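PDB 5I4M: amidase, hydantoinase/carbamoylase family from Burkholderia vietnamiensis, which probably hydrolyses N-carbamoyl-L-amino acids to free amino acids, as a zinc-dependent member of the peptidase M20 family that binds two zinc ions per subunit. Local coordinates for residues Arg235-Thr240 with Lys318-Leu323; Leu261-Val266 with Val302-Asp307; Asp364-Ser369 with Gly417-Leu422; Pro396-Ile401 with Ile406-Pro411. All blocks are in the same frame, centred on the assembly; numbering follows the deposited sequence. Where two conformers were deposited one is given.

Interaction 1 (Arg235-Thr240 with Lys318-Leu323)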
# COMPACT_ATOMS: atom_id res chain seq x y z
N ARG A 235 -1.38 -19.82 -12.09
CA ARG A 235 -1.18 -18.67 -12.95
C ARG A 235 -1.16 -17.44 -12.04
O ARG A 235 -2.09 -17.25 -11.26
CB ARG A 235 -2.30 -18.53 -14.00
CG ARG A 235 -2.29 -19.59 -15.12
CD ARG A 235 -3.52 -19.45 -16.03
NE ARG A 235 -3.62 -20.49 -17.05
CZ ARG A 235 -3.37 -20.30 -18.34
NH1 ARG A 235 -3.01 -19.09 -18.77
NH2 ARG A 235 -3.49 -21.31 -19.20
N TRP A 236 -0.11 -16.63 -12.13
CA TRP A 236 -0.00 -15.38 -11.40
C TRP A 236 0.00 -14.20 -12.37
O TRP A 236 0.55 -14.29 -13.47
CB TRP A 236 1.28 -15.30 -10.57
CG TRP A 236 1.40 -16.30 -9.44
CD1 TRP A 236 0.62 -17.39 -9.20
CD2 TRP A 236 2.39 -16.26 -8.41
NE1 TRP A 236 1.07 -18.05 -8.07
CE2 TRP A 236 2.15 -17.37 -7.57
CE3 TRP A 236 3.45 -15.40 -8.11
CZ2 TRP A 236 2.94 -17.64 -6.44
CZ3 TRP A 236 4.22 -15.65 -6.99
CH2 TRP A 236 3.97 -16.77 -6.17
N TYR A 237 -0.57 -13.09 -11.92
CA TYR A 237 -0.74 -11.91 -12.76
C TYR A 237 -0.30 -10.66 -12.01
O TYR A 237 -0.34 -10.61 -10.77
CB TYR A 237 -2.20 -11.71 -13.19
CG TYR A 237 -2.83 -12.90 -13.83
CD1 TYR A 237 -3.30 -13.96 -13.06
CD2 TYR A 237 -2.98 -12.98 -15.21
CE1 TYR A 237 -3.88 -15.07 -13.64
CE2 TYR A 237 -3.57 -14.08 -15.80
CZ TYR A 237 -4.02 -15.12 -15.01
OH TYR A 237 -4.61 -16.22 -15.60
N GLU A 238 0.07 -9.64 -12.78
CA GLU A 238 0.25 -8.28 -12.31
C GLU A 238 -0.65 -7.37 -13.14
O GLU A 238 -0.63 -7.43 -14.38
CB GLU A 238 1.71 -7.83 -12.42
CG GLU A 238 2.63 -8.54 -11.41
CD GLU A 238 4.09 -8.10 -11.49
OE1 GLU A 238 4.88 -8.53 -10.62
OE2 GLU A 238 4.44 -7.32 -12.40
N ILE A 239 -1.45 -6.55 -12.47
CA ILE A 239 -2.38 -5.66 -13.15
C ILE A 239 -2.16 -4.25 -12.62
O ILE A 239 -2.13 -4.05 -11.40
CB ILE A 239 -3.84 -6.09 -12.94
CG1 ILE A 239 -4.08 -7.47 -13.55
CG2 ILE A 239 -4.78 -5.08 -13.59
CD1 ILE A 239 -5.44 -8.06 -13.22
N THR A 240 -2.01 -3.28 -13.51
CA THR A 240 -2.06 -1.88 -13.13
C THR A 240 -3.25 -1.24 -13.83
O THR A 240 -3.36 -1.32 -15.06
CB THR A 240 -0.76 -1.15 -13.49
OG1 THR A 240 0.34 -1.72 -12.75
CG2 THR A 240 -0.87 0.33 -13.14
N LYS A 318 -9.78 -21.72 -17.94
CA LYS A 318 -11.09 -21.08 -17.88
C LYS A 318 -11.09 -19.91 -16.90
O LYS A 318 -11.69 -18.86 -17.16
CB LYS A 318 -12.15 -22.11 -17.47
CG LYS A 318 -13.58 -21.62 -17.30
CD LYS A 318 -14.46 -22.79 -16.83
CE LYS A 318 -15.94 -22.42 -16.74
NZ LYS A 318 -16.20 -21.21 -15.89
N MET A 319 -10.42 -20.09 -15.76
CA MET A 319 -10.30 -19.00 -14.81
C MET A 319 -9.53 -17.83 -15.42
O MET A 319 -9.94 -16.67 -15.27
CB MET A 319 -9.61 -19.50 -13.53
CG MET A 319 -10.37 -20.62 -12.81
SD MET A 319 -9.40 -21.45 -11.53
CE MET A 319 -9.23 -20.14 -10.29
N ASP A 320 -8.42 -18.12 -16.10
CA ASP A 320 -7.66 -17.11 -16.82
C ASP A 320 -8.54 -16.30 -17.76
O ASP A 320 -8.52 -15.06 -17.74
CB ASP A 320 -6.53 -17.78 -17.60
CG ASP A 320 -5.83 -16.83 -18.57
OD1 ASP A 320 -5.03 -15.98 -18.11
OD2 ASP A 320 -6.06 -16.94 -19.79
N ALA A 321 -9.33 -16.98 -18.59
CA ALA A 321 -10.16 -16.27 -19.57
C ALA A 321 -11.21 -15.42 -18.87
O ALA A 321 -11.51 -14.30 -19.31
CB ALA A 321 -10.81 -17.26 -20.54
N ALA A 322 -11.75 -15.92 -17.75
CA ALA A 322 -12.76 -15.17 -17.01
C ALA A 322 -12.17 -13.92 -16.38
O ALA A 322 -12.82 -12.87 -16.35
CB ALA A 322 -13.40 -16.06 -15.94
N LEU A 323 -10.95 -14.02 -15.86
CA LEU A 323 -10.28 -12.84 -15.32
C LEU A 323 -10.08 -11.79 -16.41
O LEU A 323 -10.39 -10.61 -16.22
CB LEU A 323 -8.95 -13.21 -14.69
CG LEU A 323 -8.13 -12.00 -14.21
CD1 LEU A 323 -8.73 -11.41 -12.96
CD2 LEU A 323 -6.67 -12.39 -13.97

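Interaction 2 (Leu261-Val266 with Val302-Asp307)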
# COMPACT_ATOMS: atom_id res chain seq x y z
N LEU A 261 -11.45 1.98 -7.18
CA LEU A 261 -12.77 1.40 -7.42
C LEU A 261 -12.66 0.23 -8.38
O LEU A 261 -13.25 -0.83 -8.14
CB LEU A 261 -13.72 2.47 -7.96
CG LEU A 261 -15.17 2.04 -8.18
CD1 LEU A 261 -15.84 1.66 -6.85
CD2 LEU A 261 -15.94 3.13 -8.89
N GLY A 262 -11.90 0.41 -9.46
CA GLY A 262 -11.69 -0.68 -10.40
C GLY A 262 -10.97 -1.86 -9.77
O GLY A 262 -11.41 -3.00 -9.86
N ALA A 263 -9.84 -1.58 -9.11
CA ALA A 263 -9.08 -2.66 -8.48
C ALA A 263 -9.92 -3.41 -7.47
O ALA A 263 -9.88 -4.65 -7.40
CB ALA A 263 -7.82 -2.10 -7.82
N SER A 264 -10.69 -2.68 -6.66
CA SER A 264 -11.55 -3.33 -5.67
C SER A 264 -12.59 -4.23 -6.32
O SER A 264 -12.91 -5.30 -5.80
CB SER A 264 -12.24 -2.26 -4.81
OG SER A 264 -11.28 -1.59 -4.02
N ARG A 265 -13.13 -3.80 -7.45
CA ARG A 265 -14.08 -4.67 -8.13
C ARG A 265 -13.41 -5.92 -8.65
O ARG A 265 -14.04 -6.98 -8.72
CB ARG A 265 -14.78 -3.90 -9.26
CG ARG A 265 -15.81 -2.95 -8.69
CD ARG A 265 -16.47 -2.07 -9.74
NE ARG A 265 -17.44 -1.19 -9.11
CZ ARG A 265 -17.98 -0.12 -9.69
NH1 ARG A 265 -17.64 0.20 -10.94
NH2 ARG A 265 -18.86 0.62 -9.03
N VAL A 266 -12.12 -5.84 -9.01
CA VAL A 266 -11.42 -7.04 -9.46
C VAL A 266 -11.11 -7.95 -8.28
O VAL A 266 -11.13 -9.18 -8.42
CB VAL A 266 -10.14 -6.67 -10.24
CG1 VAL A 266 -9.40 -7.94 -10.67
CG2 VAL A 266 -10.50 -5.84 -11.48
N VAL A 302 -3.50 2.02 -9.57
CA VAL A 302 -3.42 0.94 -8.59
C VAL A 302 -2.77 -0.27 -9.25
O VAL A 302 -3.21 -0.71 -10.32
CB VAL A 302 -4.79 0.57 -7.99
CG1 VAL A 302 -4.63 -0.62 -7.02
CG2 VAL A 302 -5.42 1.77 -7.28
N PHE A 303 -1.72 -0.78 -8.62
CA PHE A 303 -1.08 -2.03 -8.99
C PHE A 303 -1.59 -3.12 -8.06
O PHE A 303 -1.70 -2.90 -6.85
CB PHE A 303 0.44 -1.90 -8.88
CG PHE A 303 1.19 -3.22 -8.94
CD1 PHE A 303 1.43 -3.95 -7.78
CD2 PHE A 303 1.68 -3.69 -10.14
CE1 PHE A 303 2.13 -5.16 -7.83
CE2 PHE A 303 2.39 -4.89 -10.20
CZ PHE A 303 2.61 -5.63 -9.04
N PHE A 304 -1.87 -4.31 -8.61
CA PHE A 304 -2.24 -5.42 -7.73
C PHE A 304 -1.94 -6.74 -8.44
O PHE A 304 -1.70 -6.78 -9.65
CB PHE A 304 -3.70 -5.34 -7.28
CG PHE A 304 -4.70 -5.39 -8.40
CD1 PHE A 304 -5.01 -4.24 -9.12
CD2 PHE A 304 -5.32 -6.57 -8.72
CE1 PHE A 304 -5.93 -4.29 -10.15
CE2 PHE A 304 -6.24 -6.62 -9.76
CZ PHE A 304 -6.54 -5.47 -10.47
N THR A 305 -1.95 -7.81 -7.65
CA THR A 305 -1.61 -9.14 -8.13
C THR A 305 -2.83 -10.05 -8.11
O THR A 305 -3.77 -9.84 -7.34
CB THR A 305 -0.50 -9.78 -7.27
OG1 THR A 305 -0.94 -9.89 -5.91
CG2 THR A 305 0.76 -8.92 -7.32
N VAL A 306 -2.81 -11.06 -8.97
CA VAL A 306 -3.82 -12.10 -8.95
C VAL A 306 -3.12 -13.44 -8.90
O VAL A 306 -2.10 -13.65 -9.57
CB VAL A 306 -4.76 -12.02 -10.16
CG1 VAL A 306 -5.80 -13.14 -10.10
CG2 VAL A 306 -5.45 -10.68 -10.17
N ASP A 307 -3.64 -14.33 -8.06
CA ASP A 307 -3.09 -15.66 -7.82
C ASP A 307 -4.23 -16.64 -8.11
O ASP A 307 -5.25 -16.61 -7.42
CB ASP A 307 -2.60 -15.77 -6.37
CG ASP A 307 -2.00 -17.13 -6.03
OD1 ASP A 307 -2.65 -18.18 -6.22
OD2 ASP A 307 -0.87 -17.13 -5.50

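Interaction 3 (Asp364-Ser369 with Gly417-Leu422)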
# COMPACT_ATOMS: atom_id res chain seq x y z
N ASP A 364 4.90 -47.11 4.99
CA ASP A 364 4.47 -48.42 5.47
C ASP A 364 5.54 -49.08 6.31
O ASP A 364 5.22 -49.78 7.28
CB ASP A 364 4.09 -49.31 4.28
CG ASP A 364 2.73 -48.95 3.68
OD1 ASP A 364 1.87 -48.38 4.40
OD2 ASP A 364 2.50 -49.24 2.49
N ARG A 365 6.82 -48.86 5.99
CA ARG A 365 7.89 -49.48 6.75
C ARG A 365 7.81 -49.10 8.22
O ARG A 365 8.01 -49.95 9.10
CB ARG A 365 9.25 -49.08 6.17
CG ARG A 365 10.43 -49.37 7.09
CD ARG A 365 11.73 -48.83 6.52
NE ARG A 365 11.97 -49.34 5.17
CZ ARG A 365 12.69 -50.42 4.89
NH1 ARG A 365 13.26 -51.12 5.87
NH2 ARG A 365 12.85 -50.79 3.63
N PHE A 366 7.51 -47.84 8.51
CA PHE A 366 7.40 -47.36 9.88
C PHE A 366 5.99 -47.48 10.44
O PHE A 366 5.77 -47.08 11.58
CB PHE A 366 7.87 -45.90 9.96
CG PHE A 366 9.36 -45.74 9.84
CD1 PHE A 366 9.96 -45.63 8.59
CD2 PHE A 366 10.17 -45.72 10.97
CE1 PHE A 366 11.34 -45.50 8.47
CE2 PHE A 366 11.55 -45.59 10.86
CZ PHE A 366 12.13 -45.48 9.61
N GLY A 367 5.05 -48.02 9.68
CA GLY A 367 3.70 -48.12 10.18
C GLY A 367 2.96 -46.80 10.29
O GLY A 367 1.97 -46.72 11.01
N TYR A 368 3.43 -45.76 9.60
CA TYR A 368 2.74 -44.48 9.65
C TYR A 368 1.45 -44.54 8.84
O TYR A 368 1.41 -45.15 7.76
CB TYR A 368 3.63 -43.37 9.09
CG TYR A 368 4.89 -43.08 9.87
CD1 TYR A 368 4.90 -43.08 11.26
CD2 TYR A 368 6.08 -42.81 9.21
CE1 TYR A 368 6.06 -42.82 11.96
CE2 TYR A 368 7.23 -42.55 9.90
CZ TYR A 368 7.22 -42.55 11.27
OH TYR A 368 8.39 -42.27 11.94
N SER A 369 0.41 -43.90 9.34
CA SER A 369 -0.80 -43.70 8.55
C SER A 369 -0.52 -42.73 7.41
O SER A 369 0.26 -41.78 7.56
CB SER A 369 -1.93 -43.18 9.42
OG SER A 369 -1.57 -41.94 10.02
N GLY A 417 8.04 -37.48 9.05
CA GLY A 417 8.31 -37.11 7.67
C GLY A 417 9.77 -37.30 7.30
O GLY A 417 10.08 -37.69 6.17
N ALA A 418 10.67 -37.04 8.25
CA ALA A 418 12.10 -37.22 8.00
C ALA A 418 12.47 -38.69 7.89
O ALA A 418 13.38 -39.04 7.13
CB ALA A 418 12.92 -36.53 9.10
N ASN A 419 11.81 -39.56 8.65
CA ASN A 419 12.04 -41.00 8.48
C ASN A 419 11.61 -41.46 7.09
O ASN A 419 12.30 -42.28 6.46
CB ASN A 419 11.30 -41.78 9.57
CG ASN A 419 12.11 -41.88 10.85
OD1 ASN A 419 13.34 -41.94 10.81
ND2 ASN A 419 11.42 -41.92 11.99
N VAL A 420 10.49 -40.94 6.60
CA VAL A 420 10.02 -41.34 5.28
C VAL A 420 10.97 -40.81 4.21
O VAL A 420 11.32 -41.53 3.26
CB VAL A 420 8.58 -40.86 5.08
CG1 VAL A 420 8.14 -41.05 3.63
CG2 VAL A 420 7.65 -41.62 6.04
N LEU A 421 11.39 -39.56 4.34
CA LEU A 421 12.37 -39.00 3.41
C LEU A 421 13.65 -39.83 3.42
O LEU A 421 14.20 -40.17 2.37
CB LEU A 421 12.68 -37.55 3.78
CG LEU A 421 13.74 -36.88 2.90
CD1 LEU A 421 13.19 -36.69 1.49
CD2 LEU A 421 14.22 -35.54 3.49
N LEU A 422 14.15 -40.15 4.62
CA LEU A 422 15.35 -40.96 4.76
C LEU A 422 15.25 -42.26 3.96
O LEU A 422 16.15 -42.60 3.19
CB LEU A 422 15.60 -41.27 6.24
CG LEU A 422 16.72 -42.26 6.57
CD1 LEU A 422 18.07 -41.74 6.08
CD2 LEU A 422 16.76 -42.54 8.09

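Interaction 4 (Pro396-Ile401 with Ile406-Pro411)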
# COMPACT_ATOMS: atom_id res chain seq x y z
N PRO A 396 1.45 -33.20 8.27
CA PRO A 396 0.38 -32.23 8.53
C PRO A 396 0.94 -30.94 9.09
O PRO A 396 2.11 -30.83 9.44
CB PRO A 396 -0.51 -32.93 9.57
CG PRO A 396 -0.06 -34.36 9.61
CD PRO A 396 1.38 -34.34 9.20
N CYS A 397 0.07 -29.93 9.20
CA CYS A 397 0.36 -28.76 10.01
C CYS A 397 -0.89 -28.36 10.78
O CYS A 397 -2.01 -28.66 10.36
CB CYS A 397 0.89 -27.58 9.18
SG CYS A 397 -0.16 -27.09 7.80
N ILE A 398 -0.67 -27.70 11.92
CA ILE A 398 -1.75 -27.45 12.87
C ILE A 398 -2.78 -26.52 12.25
O ILE A 398 -2.45 -25.42 11.77
CB ILE A 398 -1.19 -26.85 14.17
CG1 ILE A 398 -0.32 -27.87 14.90
CG2 ILE A 398 -2.32 -26.37 15.06
CD1 ILE A 398 -1.09 -29.01 15.53
N ASP A 399 -4.04 -26.96 12.25
CA ASP A 399 -5.16 -26.21 11.70
C ASP A 399 -4.97 -25.90 10.22
O ASP A 399 -5.68 -25.07 9.65
CB ASP A 399 -5.41 -24.91 12.49
CG ASP A 399 -5.76 -25.19 13.95
OD1 ASP A 399 -6.43 -26.20 14.23
OD2 ASP A 399 -5.34 -24.40 14.83
N GLY A 400 -4.02 -26.60 9.60
CA GLY A 400 -3.69 -26.43 8.20
C GLY A 400 -3.21 -25.06 7.79
O GLY A 400 -3.26 -24.74 6.60
N ILE A 401 -2.72 -24.24 8.71
CA ILE A 401 -2.39 -22.86 8.37
C ILE A 401 -0.91 -22.75 8.01
O ILE A 401 -0.04 -23.36 8.64
CB ILE A 401 -2.77 -21.88 9.49
CG1 ILE A 401 -2.55 -20.44 9.00
CG2 ILE A 401 -2.00 -22.17 10.75
CD1 ILE A 401 -3.70 -19.50 9.27
N ILE A 406 1.79 -18.25 13.11
CA ILE A 406 1.39 -19.31 14.02
C ILE A 406 1.47 -20.69 13.38
O ILE A 406 1.07 -21.67 14.01
CB ILE A 406 -0.04 -19.11 14.56
CG1 ILE A 406 -1.06 -19.26 13.42
CG2 ILE A 406 -0.17 -17.76 15.27
CD1 ILE A 406 -2.49 -19.17 13.87
N GLU A 407 1.97 -20.79 12.15
CA GLU A 407 2.21 -22.09 11.52
C GLU A 407 2.94 -23.03 12.48
O GLU A 407 3.87 -22.62 13.17
CB GLU A 407 3.04 -21.86 10.25
CG GLU A 407 3.39 -23.09 9.46
CD GLU A 407 4.41 -22.78 8.40
OE1 GLU A 407 4.03 -22.27 7.32
OE2 GLU A 407 5.62 -22.99 8.68
N ASP A 408 2.49 -24.28 12.54
CA ASP A 408 3.02 -25.16 13.57
C ASP A 408 2.92 -26.62 13.15
O ASP A 408 2.06 -27.00 12.34
CB ASP A 408 2.29 -24.95 14.90
CG ASP A 408 3.13 -25.34 16.11
OD1 ASP A 408 4.35 -25.60 15.96
OD2 ASP A 408 2.57 -25.36 17.22
N ALA A 409 3.81 -27.44 13.72
CA ALA A 409 3.80 -28.88 13.50
C ALA A 409 4.24 -29.56 14.79
O ALA A 409 4.96 -28.97 15.60
CB ALA A 409 4.73 -29.28 12.36
N THR A 410 3.79 -30.79 14.99
CA THR A 410 4.20 -31.50 16.20
C THR A 410 5.56 -32.17 15.99
O THR A 410 5.92 -32.52 14.86
CB THR A 410 3.19 -32.57 16.57
OG1 THR A 410 3.24 -33.62 15.59
CG2 THR A 410 1.79 -31.99 16.65
N PRO A 411 6.32 -32.38 17.07
CA PRO A 411 7.55 -33.18 16.95
C PRO A 411 7.33 -34.53 16.29
O PRO A 411 8.15 -34.96 15.47
CB PRO A 411 8.00 -33.31 18.41
CG PRO A 411 7.50 -32.05 19.06
CD PRO A 411 6.19 -31.74 18.39
O HOH W 1 0.14 -24.77 10.90
O HOH W 2 -1.17 -23.22 13.94

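Interaction 1 (Arg235-Thr240 with Lys318-Leu323)
The hydroxyl of Tyr237 donates a hydrogen bond to Asp320, with OH 2.6 Å from OD1. This is the one hydrogen bond between strand 235-240 and helix 318-323. OD1 accepts through its anti lone pair, turned away from OD2. The carboxylate lies nearly in the plane of the ring, 15° from it, and meets the phenol at its edge. OD1 has further charged partners. Arg324, one turn along the same helix, forms a salt bridge to it through NE. Arg235 adds only a long ion pair, NH1 to OD1 at 3.8 Å. The extended Arg235 chain instead lays one face of its guanidinium against CB of Asp320. NH1 of Arg235 bonds to OE1 of Gln342, and Tyr345 makes a cation-pi contact with the group. Leu323 sets CD2 over the centre of the Tyr237 ring. This CH-pi contact measures 3.6 Å from CD2 to the ring centroid, 3° off the normal. It packs the helix on the M20 dimerisation sheet. With one phenol and two arginines around it, Asp320 is probably held as the carboxylate, and its bond at the edge together with the methyl on the face would limit rotation of the tyrosine ring.

Interaction 2 (Leu261-Val266 with Val302-Asp307)
Helix-on-sheet packing in the M20 dimerisation region joins helix 261-266 to strand 302-307, with Ala263, Val266, Val302 and Phe304 at the interface. The two short segments run nearly parallel, 14° apart, and their axes approach to 8.9 Å. Ala263 is the small residue at the closest backbone pairing, its CA 6.7 Å from CA of Val302. Its methyl fits between two strand side chains. CB lies 3.6 Å from CG1 of Val302 and 3.7 Å from CE1 of Phe304. Val302 carries CG1 anti to its backbone N (chi1 178°), which turns that methyl to Ala263.

Phe304 holds CG between its own N and carbonyl carbon (chi1 61°), which carries the ring toward the helix. The ring reaches both helix residues through different atoms, each obliquely. CD1 and CE1 border Ala263, while CE2 and CZ border Val266. CG1 of Val266 comes to 3.5 Å from CE2, and the two side chains cross at about a right angle.

This is the layered alpha/beta build of the dimerisation domain, with helices on one face of the sheet. Helix 313-334 lies beside this helix, and Val327 and Ile330 touch Val266. Neighbouring strands add apolar contacts: Met288 packs on Ala263 and Val302, and Ile239 on Phe304. Elsewhere on helix 261-266, Arg265 leaves this core and forms a salt bridge through NE with Asp268 of the second subunit.

Interaction 3 (Asp364-Ser369 with Gly417-Leu422)
Phe366 and Asn419 stack: the amide of Asn419 lies almost parallel to the phenyl ring, with the planes 8° apart. The ring offers one face, and Asn419 lies over it with CB, CG and ND2. CG is 3.8 Å from CE2 of Phe366. CB makes a CH-pi contact, 3.9 Å from the ring centroid and 14° off the normal. It sits offset toward the rim. The side chains themselves cross at about a right angle.

Tyr368 meets the same asparagine in another way. Its ring presents its edge to CB of Asn419 and CG2 of Val420, both near the ring plane, and lies only slightly turned from the amide. ND2 of Asn419 donates to the Tyr368 hydroxyl, 3.1 Å from ND2 to OH. The bond is nearly straight, with an angle of 166° at the hydrogen, and OH lies close to the amide plane. OD1, at the other end of the amide, accepts from the backbone N of Val27. CG2 of Val420 packs against CD2 of Tyr368 at 3.7 Å, the two side chains pointing opposite ways as they pass.

Both aromatic residues hold CG beside the backbone N, which turns their rings to the same helix. Between them Gly367, with positive phi, closes helix 353-365 in a Schellman motif. The turn thus lays two aromatic side chains against helix 411-429. His423 and Ile225 border the pair. The hydrogen bonds at both ends of the Asn419 amide should fix its rotation, and so keep this buried polar group flat against Phe366 with ND2 and OD1 each engaged in a hydrogen bond.

Interaction 4 (Pro396-Ile401 with Ile406-Pro411)
The backbones of 396-401 and 406-411 run alongside each other in opposite directions without forming a regular strand pair, and N of Ile398 donates directly to O of Asp408 at 2.8 Å with an angle of 170° at the hydrogen. Beyond this bond, water bridges the two segments. One water accepts from N of Asp408, 2.9 Å away, and lies within donating distance of O of Ile398 and O of Ile401. A second water donates to O of Ile406 at 2.7 Å and more weakly to O of Ile398.

Side chains pack beside these bonds. CG1 of Ile398 lies along CB of Asp408 at 3.9 Å. In one of the two Ile401 conformers, and so less certainly, CG2 of Ile401 meets CG1 of Ile406. Glu245 and Gln244 of the second subunit pack on these two isoleucines. Glu407 is extended, with CG anti to its backbone N (chi1 180°), and passes CG by O of Ile401 at 3.5 Å. Its carboxylate is bound by Ser402 and by the backbone N atoms of Phe114 and Asp115. Asp408 forms a salt bridge with Arg113, and Thr410 caps helix 411-429 through N of Trp413.

The paired segments belong to the loop that carries the zinc ligand His403. Glu407 is a second-shell residue here. Its bond to N of Asp115 is consistent with positioning that residue, which binds both zinc ions in this M20-type dinuclear site.

In the fold
Interactions 1 and 2 lie together in the dimerisation region, with centres 11 Å apart. They share neighbouring antiparallel strands 225-242 and 297-310, and the two helices, 313-334 and 259-276, pack on these strands. Interaction 2 falls within the chain span bridged by interaction 1. Interactions 3 and 4 come later in the chain, with centres 18 Å apart, and interaction 4 falls within the span bridged by interaction 3. Helix 411-429 follows directly on interaction 4 and carries one side of interaction 3. Interaction 4 is about 31 Å from interactions 1 and 2, centre to centre. Interactions 3 and 4 thus belong to the zinc-binding part, while interactions 1, 2 and 4 all touch the second subunit.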